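Local coordinates for hypothetical protein PH1789 (Pyrococcus horikoshii, PDB 1WR2) that is of unknown function but adopts the ATP-grasp fold, an alpha/beta architecture in which helices pack against two antiparallel sheets, at residues P184-I187 / D188-V191; V218-K221 / G222-A225; V197-L200 / V201-K205; V21-E24 / A25-L29; I158-K161 / D162-M166. All coordinates share one frame; numbering follows the deposited sequence.

In the fold
Along the chain the order is contact 4, contact 5, contact 1, contact 3, contact 2, all in the ATP-grasp domain. Helix 187-203 ties most of them together: contact 1 is its start and contact 3 its end, their centres about 21 Å apart. Contact 5, the start of helix 160-168, packs beside it and touches both, with centres about 13 Å from contact 1 and 15 Å from contact 3. Contact 2 joins strands 208-218 and 225-234 of the six-stranded sheet and lies against contact 1, centres about 6 Å apart. Contact 4, on helix 22-30, meets contact 3 through leucine and valine side chains, so a chain of touching contacts runs from the hairpin to helix 22-30.

Contact 1: P184-I187 / D188-V191; sequences PADI and DAIV
The carboxylate of D186 has A189 over one face: the methyl CB of A189 lies 3.1 Å from D186 OD1, and the amide N of A189, on the same side, donates to OD1 at 2.8 Å. The amide comes in from above the carboxylate plane, 42° out of it. The other oxygen, OD2, accepts from the amide of G224 in the neighbouring hairpin, so the group is held at both ends. This is an N-cap. D186 is the last residue before helix 187-203, and its CG stands anti to its own N (chi1 -168°), which brings OD1 back over the first turn. Aspartate suits the place because its short side chain gives a first-turn amide its sounder acceptor, the bond from A189 N to D186 O being weak. A189 is small enough for the carboxylate to lie directly on its methyl. I190 N to D186 O, at 3.3 Å, opens the regular helical pattern, and V191 N to I187 O, at 2.8 Å, continues it. Beside these bonds I187 CG2 meets V191 CG2 loosely at 4.2 Å, while I190 packs on V218 of the sheet and V191 on helix 160-168. A carboxylate at the amino end of a helix would probably be stabilised as an anion by the helix dipole, and its second bond, to G224 N, ties the helix start to the hairpin.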
loop_
_atom_site.group_PDB
_atom_site.type_symbol
_atom_site.label_atom_id
_atom_site.label_comp_id
_atom_site.label_asym_id
_atom_site.label_seq_id
_atom_site.Cartn_x
_atom_site.Cartn_y
_atom_site.Cartn_z
ATOM N N PRO A 184 -9.202 21.068 -7.092
ATOM C CA PRO A 184 -7.860 20.650 -6.690
ATOM C C PRO A 184 -7.891 19.482 -5.719
ATOM O O PRO A 184 -8.799 19.369 -4.895
ATOM C CB PRO A 184 -7.289 21.908 -6.054
ATOM C CG PRO A 184 -8.493 22.513 -5.413
ATOM C CD PRO A 184 -9.545 22.369 -6.491
ATOM N N ALA A 185 -6.896 18.611 -5.829
ATOM C CA ALA A 185 -6.799 17.457 -4.952
ATOM C C ALA A 185 -6.440 17.963 -3.561
ATOM O O ALA A 185 -6.094 19.131 -3.387
ATOM C CB ALA A 185 -5.728 16.506 -5.466
ATOM N N ASP A 186 -6.524 17.085 -2.571
ATOM C CA ASP A 186 -6.198 17.470 -1.207
ATOM C C ASP A 186 -4.685 17.433 -1.010
ATOM O O ASP A 186 -4.140 16.444 -0.525
ATOM C CB ASP A 186 -6.875 16.524 -0.213
ATOM C CG ASP A 186 -6.816 17.041 1.212
ATOM O OD1 ASP A 186 -5.760 17.575 1.611
ATOM O OD2 ASP A 186 -7.822 16.906 1.940
ATOM N N ILE A 187 -4.014 18.520 -1.380
ATOM C CA ILE A 187 -2.563 18.622 -1.259
ATOM C C ILE A 187 -2.062 18.423 0.162
ATOM O O ILE A 187 -1.087 17.706 0.388
ATOM C CB ILE A 187 -2.062 19.997 -1.741
ATOM C CG1 ILE A 187 -2.557 20.263 -3.165
ATOM C CG2 ILE A 187 -0.542 20.048 -1.677
ATOM C CD1 ILE A 187 -2.131 19.227 -4.164
ATOM N N ASP A 188 -2.717 19.076 1.116
ATOM C CA ASP A 188 -2.335 18.970 2.522
ATOM C C ASP A 188 -2.332 17.517 2.988
ATOM O O ASP A 188 -1.516 17.114 3.824
ATOM C CB ASP A 188 -3.298 19.791 3.382
ATOM C CG ASP A 188 -3.154 21.283 3.150
ATOM O OD1 ASP A 188 -3.224 21.721 1.982
ATOM O OD2 ASP A 188 -2.974 22.021 4.140
ATOM N N ALA A 189 -3.258 16.735 2.448
ATOM C CA ALA A 189 -3.347 15.328 2.795
ATOM C C ALA A 189 -2.101 14.629 2.253
ATOM O O ALA A 189 -1.517 13.768 2.907
ATOM C CB ALA A 189 -4.606 14.720 2.189
ATOM N N ILE A 190 -1.685 15.008 1.053
ATOM C CA ILE A 190 -0.494 14.399 0.478
ATOM C C ILE A 190 0.714 14.784 1.315
ATOM O O ILE A 190 1.560 13.950 1.617
ATOM C CB ILE A 190 -0.264 14.853 -0.961
ATOM C CG1 ILE A 190 -1.492 14.515 -1.807
ATOM C CG2 ILE A 190 0.976 14.163 -1.518
ATOM C CD1 ILE A 190 -1.423 15.016 -3.223
ATOM N N VAL A 191 0.793 16.056 1.690
ATOM C CA VAL A 191 1.905 16.532 2.499
ATOM C C VAL A 191 1.993 15.749 3.804
ATOM O O VAL A 191 3.082 15.401 4.261
ATOM C CB VAL A 191 1.744 18.034 2.823
ATOM C CG1 VAL A 191 2.760 18.455 3.864
ATOM C CG2 VAL A 191 1.909 18.853 1.554
#

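Contact 2: V218-K221 / G222-A225; sequences VYNK and GEGA
The amide N of Y219 donates to G224 O at 3.1 Å, in the carbonyl plane and with an N-H...O angle of 152°. It is the inner rung of a beta hairpin: strands 208-218 and 225-234 run antiparallel, V218 and A225 form their last non-hydrogen-bonded pair, and residues 219-224 make the loop. At its tip N220 to E223 form a type II turn, with K221 and G222 as the central pair. Glycine fits the third position of such a turn because its phi, 75°, is positive. The bond from E223 N to N220 O that would close the turn is less certain, as N220 O is modelled too near a neighbouring carbon. E223 lies alongside N220, carboxylate and amide planes 32° apart, and its OE1 takes a weak bond from N220 N at 2.8 Å. V218 CG2 and A225 CB meet at 4.1 Å on the side that packs against helix 187-203. Y219 is held at its far end by K117, whose carbonyl bonds the hydroxyl and whose ammonium group makes a cation-pi contact. At its near side, E223 O sits at the edge of the ring, 3.6 Å from Y219 CD2.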
loop_
_atom_site.group_PDB
_atom_site.type_symbol
_atom_site.label_atom_id
_atom_site.label_comp_id
_atom_site.label_asym_id
_atom_site.label_seq_id
_atom_site.Cartn_x
_atom_site.Cartn_y
_atom_site.Cartn_z
ATOM N N VAL A 218 -6.189 10.096 -3.849
ATOM C CA VAL A 218 -6.273 11.407 -3.217
ATOM C C VAL A 218 -7.565 12.090 -3.640
ATOM O O VAL A 218 -7.821 12.292 -4.826
ATOM C CB VAL A 218 -5.074 12.306 -3.592
ATOM C CG1 VAL A 218 -5.196 13.652 -2.888
ATOM C CG2 VAL A 218 -3.771 11.630 -3.183
ATOM N N TYR A 219 -8.383 12.436 -2.654
ATOM C CA TYR A 219 -9.659 13.077 -2.915
ATOM C C TYR A 219 -9.532 14.593 -2.942
ATOM O O TYR A 219 -8.456 15.140 -2.705
ATOM C CB TYR A 219 -10.674 12.632 -1.863
ATOM C CG TYR A 219 -10.818 11.125 -1.795
ATOM C CD1 TYR A 219 -11.201 10.393 -2.920
ATOM C CD2 TYR A 219 -10.558 10.430 -0.613
ATOM C CE1 TYR A 219 -11.327 9.008 -2.867
ATOM C CE2 TYR A 219 -10.678 9.042 -0.550
ATOM C CZ TYR A 219 -11.064 8.342 -1.676
ATOM O OH TYR A 219 -11.210 6.980 -1.612
ATOM N N ASN A 220 -10.635 15.273 -3.232
ATOM C CA ASN A 220 -10.615 16.725 -3.316
ATOM C C ASN A 220 -10.262 17.405 -2.005
ATOM O O ASN A 220 -10.212 16.771 -0.953
ATOM C CB ASN A 220 -11.954 17.234 -3.846
ATOM C CG ASN A 220 -12.349 16.559 -5.146
ATOM O OD1 ASN A 220 -11.524 16.392 -6.047
ATOM N ND2 ASN A 220 -13.612 16.169 -5.249
ATOM N N LYS A 221 -10.009 18.705 -2.085
ATOM C CA LYS A 221 -9.622 19.500 -0.928
ATOM C C LYS A 221 -10.457 19.231 0.317
ATOM O O LYS A 221 -11.685 19.151 0.253
ATOM C CB LYS A 221 -9.684 20.989 -1.285
ATOM C CG LYS A 221 -8.923 21.904 -0.330
ATOM C CD LYS A 221 -8.870 23.326 -0.880
ATOM C CE LYS A 221 -8.016 24.244 -0.016
ATOM N NZ LYS A 221 -8.568 24.416 1.356
ATOM N N GLY A 222 -9.773 19.080 1.446
ATOM C CA GLY A 222 -10.451 18.848 2.708
ATOM C C GLY A 222 -11.032 17.470 2.982
ATOM O O GLY A 222 -11.646 17.267 4.029
ATOM N N GLU A 223 -10.855 16.518 2.070
ATOM C CA GLU A 223 -11.399 15.185 2.307
ATOM C C GLU A 223 -10.365 14.058 2.288
ATOM O O GLU A 223 -10.682 12.909 1.975
ATOM C CB GLU A 223 -12.538 14.901 1.327
ATOM C CG GLU A 223 -12.173 15.006 -0.126
ATOM C CD GLU A 223 -13.393 15.182 -1.007
ATOM O OE1 GLU A 223 -13.258 15.080 -2.243
ATOM O OE2 GLU A 223 -14.488 15.433 -0.461
ATOM N N GLY A 224 -9.131 14.413 2.634
ATOM C CA GLY A 224 -8.038 13.459 2.723
ATOM C C GLY A 224 -7.695 12.534 1.569
ATOM O O GLY A 224 -7.951 12.823 0.399
ATOM N N ALA A 225 -7.084 11.406 1.921
ATOM C CA ALA A 225 -6.670 10.401 0.950
ATOM C C ALA A 225 -6.720 9.018 1.587
ATOM O O ALA A 225 -6.962 8.889 2.789
ATOM C CB ALA A 225 -5.260 10.702 0.472
#

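Contact 3: V197-L200 / V201-K205; sequences VSKL and VDDLK
K199 and D203, one helical turn apart, are joined by a salt bridge: K199 NZ bonds D203 OD1 at 2.8 Å on that oxygen's syn lone pair, the side facing the other oxygen. The lysine first heads away from the carboxylate and then doubles back, its chain bent at the second torsion (chi2 57°) and extended beyond it. On the buried side of the helix the first shell is apolar. V197 CG1 rests beside V201 CG2 at 3.8 Å, the two valines pointing the same way, and L200 and L204 cross at an angle, L200 CD2 to L204 CD1 3.6 Å. These residues repeat every three or four positions, so they share one face, which packs on strand 208-218 through L213 and M211 and on helix 22-30 through V28. Beneath them run the backbone bonds of the helix, ending with L204 N to L200 O at 3.0 Å, where L204 leaves helical geometry. The second shell fixes the polar groups: the hydroxyl of Y32 bonds D203 OD2, and S198 OG bonds I158 N. After the last turn K205 NZ returns to D202 O at 3.1 Å and makes a longer salt bridge to D202 OD1, 3.5 Å. Positive side chains near the carboxyl end of a helix would be expected to offset its partial negative charge, while the second bond to Y32 should limit the motion of the D203 carboxylate.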
loop_
_atom_site.group_PDB
_atom_site.type_symbol
_atom_site.label_atom_id
_atom_site.label_comp_id
_atom_site.label_asym_id
_atom_site.label_seq_id
_atom_site.Cartn_x
_atom_site.Cartn_y
_atom_site.Cartn_z
ATOM N N VAL A 197 5.437 9.122 6.199
ATOM C CA VAL A 197 6.313 8.086 5.654
ATOM C C VAL A 197 7.759 8.406 5.996
ATOM O O VAL A 197 8.548 7.516 6.323
ATOM C CB VAL A 197 6.182 7.972 4.115
ATOM C CG1 VAL A 197 7.283 7.060 3.559
ATOM C CG2 VAL A 197 4.811 7.421 3.763
ATOM N N SER A 198 8.107 9.688 5.911
ATOM C CA SER A 198 9.458 10.145 6.216
ATOM C C SER A 198 9.824 9.767 7.652
ATOM O O SER A 198 10.921 9.285 7.916
ATOM C CB SER A 198 9.538 11.669 6.033
ATOM O OG SER A 198 10.821 12.178 6.346
ATOM N N LYS A 199 8.887 9.990 8.569
ATOM C CA LYS A 199 9.072 9.685 9.989
ATOM C C LYS A 199 9.238 8.181 10.177
ATOM O O LYS A 199 10.172 7.715 10.839
ATOM C CB LYS A 199 7.855 10.194 10.776
ATOM C CG LYS A 199 7.774 9.729 12.224
ATOM C CD LYS A 199 9.017 10.107 13.021
ATOM C CE LYS A 199 8.900 9.640 14.469
ATOM N NZ LYS A 199 10.160 9.859 15.225
ATOM N N LEU A 200 8.325 7.430 9.577
ATOM C CA LEU A 200 8.337 5.976 9.641
ATOM C C LEU A 200 9.676 5.419 9.154
ATOM O O LEU A 200 10.293 4.584 9.819
ATOM C CB LEU A 200 7.180 5.430 8.782
ATOM C CG LEU A 200 6.857 3.933 8.693
ATOM C CD1 LEU A 200 5.491 3.781 8.063
ATOM C CD2 LEU A 200 7.896 3.188 7.873
ATOM N N VAL A 201 10.130 5.896 7.998
ATOM C CA VAL A 201 11.391 5.431 7.425
ATOM C C VAL A 201 12.610 5.856 8.246
ATOM O O VAL A 201 13.548 5.073 8.427
ATOM C CB VAL A 201 11.549 5.935 5.976
ATOM C CG1 VAL A 201 12.872 5.453 5.384
ATOM C CG2 VAL A 201 10.372 5.438 5.140
ATOM N N ASP A 202 12.598 7.090 8.735
ATOM C CA ASP A 202 13.714 7.582 9.537
ATOM C C ASP A 202 13.824 6.711 10.799
ATOM O O ASP A 202 14.903 6.245 11.156
ATOM C CB ASP A 202 13.479 9.057 9.882
ATOM C CG ASP A 202 14.711 9.735 10.472
ATOM O OD1 ASP A 202 15.833 9.455 10.012
ATOM O OD2 ASP A 202 14.548 10.568 11.385
ATOM N N ASP A 203 12.693 6.467 11.452
ATOM C CA ASP A 203 12.659 5.638 12.655
ATOM C C ASP A 203 13.156 4.226 12.400
ATOM O O ASP A 203 13.944 3.678 13.176
ATOM C CB ASP A 203 11.234 5.535 13.183
ATOM C CG ASP A 203 10.852 6.699 14.043
ATOM O OD1 ASP A 203 11.587 7.709 14.040
ATOM O OD2 ASP A 203 9.812 6.603 14.716
ATOM N N LEU A 204 12.684 3.645 11.303
ATOM C CA LEU A 204 13.022 2.278 10.950
ATOM C C LEU A 204 14.094 2.133 9.880
ATOM O O LEU A 204 14.148 1.106 9.203
ATOM C CB LEU A 204 11.753 1.564 10.487
ATOM C CG LEU A 204 10.508 1.759 11.362
ATOM C CD1 LEU A 204 9.286 1.241 10.617
ATOM C CD2 LEU A 204 10.680 1.045 12.693
ATOM N N LYS A 205 14.954 3.137 9.723
ATOM C CA LYS A 205 15.982 3.061 8.691
ATOM C C LYS A 205 16.873 1.818 8.717
ATOM O O LYS A 205 17.392 1.408 7.677
ATOM C CB LYS A 205 16.849 4.328 8.682
ATOM C CG LYS A 205 17.528 4.683 9.984
ATOM C CD LYS A 205 18.443 5.881 9.761
ATOM C CE LYS A 205 18.908 6.494 11.072
ATOM N NZ LYS A 205 17.776 7.132 11.817
#

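Contact 4: V21-E24 / A25-L29; sequences VEYE and AKQVL
E22 and K26 lie side by side and point the same way, one helical turn apart, and their ends meet in a short salt bridge, E22 OE2 to K26 NZ at 2.5 Å. Both chains are extended; the glutamate leaves with CG anti to its N (chi1 -172°), which brings it level with the lysine. The ammonium nitrogen comes to OE2 on the anti lone pair, away from OE1. K26 is also paired with E39 and bonded to V228 O, while K62 and K71 draw on the two carboxylate oxygens of E22 and would probably offset the like charge of D229 close by. All of this opens helix 22-30, whose N-cap is V21. Valine offers no side-chain acceptor; separately, E24 reaches back to bond V21 N through OE1 at 2.8 Å, while R17 holds OE2. On the way E24 CG lies 3.4 Å above the plane of the Y23 ring, offset toward the rim. Y23 itself takes the cramped first torsion, between N and carbonyl carbon (chi1 80°), which sets its ring beside Q27. A25, small enough to face the sheet, packs its methyl on S230 and I232, and its N bonds V21 O at 3.0 Å.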
loop_
_atom_site.group_PDB
_atom_site.type_symbol
_atom_site.label_atom_id
_atom_site.label_comp_id
_atom_site.label_asym_id
_atom_site.label_seq_id
_atom_site.Cartn_x
_atom_site.Cartn_y
_atom_site.Cartn_z
ATOM N N VAL A 21 3.956 -9.011 3.334
ATOM C CA VAL A 21 2.737 -9.104 2.532
ATOM C C VAL A 21 1.897 -7.864 2.820
ATOM O O VAL A 21 2.127 -7.171 3.802
ATOM C CB VAL A 21 1.933 -10.398 2.846
ATOM C CG1 VAL A 21 2.758 -11.624 2.441
ATOM C CG2 VAL A 21 1.585 -10.456 4.312
ATOM N N GLU A 22 0.929 -7.582 1.961
ATOM C CA GLU A 22 0.110 -6.386 2.102
ATOM C C GLU A 22 -0.423 -6.084 3.500
ATOM O O GLU A 22 -0.300 -4.956 3.966
ATOM C CB GLU A 22 -1.062 -6.428 1.117
ATOM C CG GLU A 22 -1.861 -5.135 1.050
ATOM C CD GLU A 22 -2.964 -5.186 0.003
ATOM O OE1 GLU A 22 -2.955 -6.112 -0.841
ATOM O OE2 GLU A 22 -3.833 -4.293 0.022
ATOM N N TYR A 23 -0.994 -7.074 4.182
ATOM C CA TYR A 23 -1.547 -6.792 5.499
ATOM C C TYR A 23 -0.479 -6.470 6.524
ATOM O O TYR A 23 -0.720 -5.670 7.423
ATOM C CB TYR A 23 -2.461 -7.937 5.984
ATOM C CG TYR A 23 -1.762 -9.146 6.559
ATOM C CD1 TYR A 23 -1.241 -9.131 7.854
ATOM C CD2 TYR A 23 -1.623 -10.311 5.809
ATOM C CE1 TYR A 23 -0.592 -10.257 8.384
ATOM C CE2 TYR A 23 -0.979 -11.434 6.325
ATOM C CZ TYR A 23 -0.466 -11.400 7.609
ATOM O OH TYR A 23 0.183 -12.502 8.100
ATOM N N GLU A 24 0.709 -7.061 6.385
ATOM C CA GLU A 24 1.801 -6.797 7.336
ATOM C C GLU A 24 2.358 -5.399 7.111
ATOM O O GLU A 24 2.673 -4.686 8.060
ATOM C CB GLU A 24 2.937 -7.810 7.167
ATOM C CG GLU A 24 2.518 -9.245 7.388
ATOM C CD GLU A 24 3.595 -10.231 6.980
ATOM O OE1 GLU A 24 4.259 -9.987 5.951
ATOM O OE2 GLU A 24 3.763 -11.250 7.679
ATOM N N ALA A 25 2.505 -5.025 5.844
ATOM C CA ALA A 25 3.004 -3.697 5.491
ATOM C C ALA A 25 2.048 -2.648 6.058
ATOM O O ALA A 25 2.471 -1.696 6.720
ATOM C CB ALA A 25 3.093 -3.560 3.972
ATOM N N LYS A 26 0.756 -2.830 5.810
ATOM C CA LYS A 26 -0.243 -1.882 6.288
ATOM C C LYS A 26 -0.289 -1.727 7.803
ATOM O O LYS A 26 -0.648 -0.663 8.309
ATOM C CB LYS A 26 -1.613 -2.245 5.732
ATOM C CG LYS A 26 -1.726 -1.919 4.253
ATOM C CD LYS A 26 -3.036 -2.406 3.683
ATOM C CE LYS A 26 -3.217 -1.963 2.244
ATOM N NZ LYS A 26 -4.496 -2.522 1.701
ATOM N N GLN A 27 0.072 -2.778 8.528
ATOM C CA GLN A 27 0.121 -2.702 9.979
ATOM C C GLN A 27 1.221 -1.699 10.330
ATOM O O GLN A 27 1.076 -0.900 11.249
ATOM C CB GLN A 27 0.452 -4.069 10.578
ATOM C CG GLN A 27 -0.734 -5.026 10.648
ATOM C CD GLN A 27 -0.323 -6.419 11.092
ATOM O OE1 GLN A 27 0.155 -7.225 10.291
ATOM N NE2 GLN A 27 -0.487 -6.702 12.378
ATOM N N VAL A 28 2.329 -1.748 9.593
ATOM C CA VAL A 28 3.422 -0.815 9.840
ATOM C C VAL A 28 2.933 0.603 9.542
ATOM O O VAL A 28 3.180 1.537 10.309
ATOM C CB VAL A 28 4.636 -1.127 8.945
ATOM C CG1 VAL A 28 5.706 -0.058 9.126
ATOM C CG2 VAL A 28 5.195 -2.498 9.292
ATOM N N LEU A 29 2.221 0.751 8.432
ATOM C CA LEU A 29 1.704 2.046 8.031
ATOM C C LEU A 29 0.730 2.616 9.059
ATOM O O LEU A 29 0.851 3.778 9.449
ATOM C CB LEU A 29 1.039 1.947 6.655
ATOM C CG LEU A 29 1.943 1.433 5.517
ATOM C CD1 LEU A 29 1.189 1.503 4.194
ATOM C CD2 LEU A 29 3.204 2.269 5.427
#

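Contact 5: I158-K161 / D162-M166; sequences ITEK and DARKM
T159 and D162 form a capping box, the close-fitting part of this contact, at the start of helix 160-168. D162 OD2 takes T159 N at 2.9 Å, with an N-H...O angle of 165° and from above the carboxylate plane. In return T159 OG1 accepts D162 N, a weak bond of 3.3 Å. Threonine places that hydroxyl by tucking it between its own N and carbonyl carbon (chi1 55°). Just before the cap I158 lays its CB on D162 CB at 3.6 Å, and its CD1 reaches A163 CB at 4.2 Å, with the sulfur of M166 beyond. This apolar edge faces inward, against L194 and L195 of helix 187-203. Towards solvent the contact is made by long side chains. E160 and R164 lie side by side, both also touching V191, and R164 NE and NH2 donate to E160 OE1, at 2.6 and 2.7 Å. The oxygen sits at the edge of the guanidinium, in its plane, although the two flat groups are 49° apart. K161, also exposed, contributes chiefly its backbone O, bonded to K165 N. Because one oxygen takes both arginine donors, the salt bridge should limit the turning of the guanidinium.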
loop_
_atom_site.group_PDB
_atom_site.type_symbol
_atom_site.label_atom_id
_atom_site.label_comp_id
_atom_site.label_asym_id
_atom_site.label_seq_id
_atom_site.Cartn_x
_atom_site.Cartn_y
_atom_site.Cartn_z
ATOM N N ILE A 158 12.495 14.440 5.645
ATOM C CA ILE A 158 12.163 15.652 4.911
ATOM C C ILE A 158 11.389 16.595 5.824
ATOM O O ILE A 158 10.807 16.171 6.822
ATOM C CB ILE A 158 11.278 15.348 3.680
ATOM C CG1 ILE A 158 9.945 14.745 4.137
ATOM C CG2 ILE A 158 12.004 14.393 2.735
ATOM C CD1 ILE A 158 8.972 14.450 3.009
ATOM N N THR A 159 11.392 17.878 5.478
ATOM C CA THR A 159 10.662 18.872 6.245
ATOM C C THR A 159 9.373 19.131 5.487
ATOM O O THR A 159 9.206 18.652 4.361
ATOM C CB THR A 159 11.468 20.178 6.363
ATOM O OG1 THR A 159 11.830 20.632 5.055
ATOM C CG2 THR A 159 12.735 19.943 7.179
ATOM N N GLU A 160 8.451 19.868 6.096
ATOM C CA GLU A 160 7.198 20.158 5.417
ATOM C C GLU A 160 7.488 20.954 4.155
ATOM O O GLU A 160 6.768 20.841 3.161
ATOM C CB GLU A 160 6.246 20.948 6.315
ATOM C CG GLU A 160 4.961 21.304 5.592
ATOM C CD GLU A 160 3.963 22.019 6.466
ATOM O OE1 GLU A 160 2.894 22.397 5.943
ATOM O OE2 GLU A 160 4.240 22.200 7.670
ATOM N N LYS A 161 8.540 21.766 4.199
ATOM C CA LYS A 161 8.931 22.563 3.037
ATOM C C LYS A 161 9.290 21.613 1.897
ATOM O O LYS A 161 8.857 21.806 0.756
ATOM C CB LYS A 161 10.136 23.447 3.367
ATOM C CG LYS A 161 10.783 24.097 2.147
ATOM C CD LYS A 161 12.035 24.880 2.524
ATOM C CE LYS A 161 11.708 26.002 3.502
ATOM N NZ LYS A 161 10.747 26.982 2.918
ATOM N N ASP A 162 10.087 20.592 2.213
ATOM C CA ASP A 162 10.486 19.596 1.220
ATOM C C ASP A 162 9.244 18.957 0.603
ATOM O O ASP A 162 9.127 18.843 -0.625
ATOM C CB ASP A 162 11.325 18.486 1.860
ATOM C CG ASP A 162 12.700 18.953 2.291
ATOM O OD1 ASP A 162 13.256 19.873 1.653
ATOM O OD2 ASP A 162 13.233 18.377 3.264
ATOM N N ALA A 163 8.321 18.547 1.471
ATOM C CA ALA A 163 7.079 17.896 1.056
ATOM C C ALA A 163 6.223 18.725 0.109
ATOM O O ALA A 163 5.801 18.238 -0.938
ATOM C CB ALA A 163 6.263 17.514 2.284
ATOM N N ARG A 164 5.951 19.974 0.470
ATOM C CA ARG A 164 5.126 20.822 -0.390
ATOM C C ARG A 164 5.864 21.126 -1.683
ATOM O O ARG A 164 5.265 21.200 -2.756
ATOM C CB ARG A 164 4.763 22.127 0.332
ATOM C CG ARG A 164 3.876 21.897 1.533
ATOM C CD ARG A 164 3.505 23.171 2.262
ATOM N NE ARG A 164 2.654 22.844 3.400
ATOM C CZ ARG A 164 1.412 22.381 3.295
ATOM N NH1 ARG A 164 0.861 22.203 2.099
ATOM N NH2 ARG A 164 0.735 22.056 4.389
ATOM N N LYS A 165 7.176 21.278 -1.570
ATOM C CA LYS A 165 8.017 21.576 -2.710
ATOM C C LYS A 165 8.082 20.401 -3.700
ATOM O O LYS A 165 7.853 20.586 -4.894
ATOM C CB LYS A 165 9.414 21.945 -2.209
ATOM C CG LYS A 165 10.335 22.587 -3.234
ATOM C CD LYS A 165 11.616 23.066 -2.549
ATOM C CE LYS A 165 12.659 23.564 -3.539
ATOM N NZ LYS A 165 13.922 23.939 -2.844
ATOM N N MET A 166 8.377 19.195 -3.216
ATOM C CA MET A 166 8.469 18.052 -4.127
ATOM C C MET A 166 7.128 17.740 -4.795
ATOM O O MET A 166 7.083 17.110 -5.850
ATOM C CB MET A 166 9.017 16.814 -3.404
ATOM C CG MET A 166 8.111 16.204 -2.365
ATOM S SD MET A 166 8.989 14.958 -1.391
ATOM C CE MET A 166 9.295 13.694 -2.639
#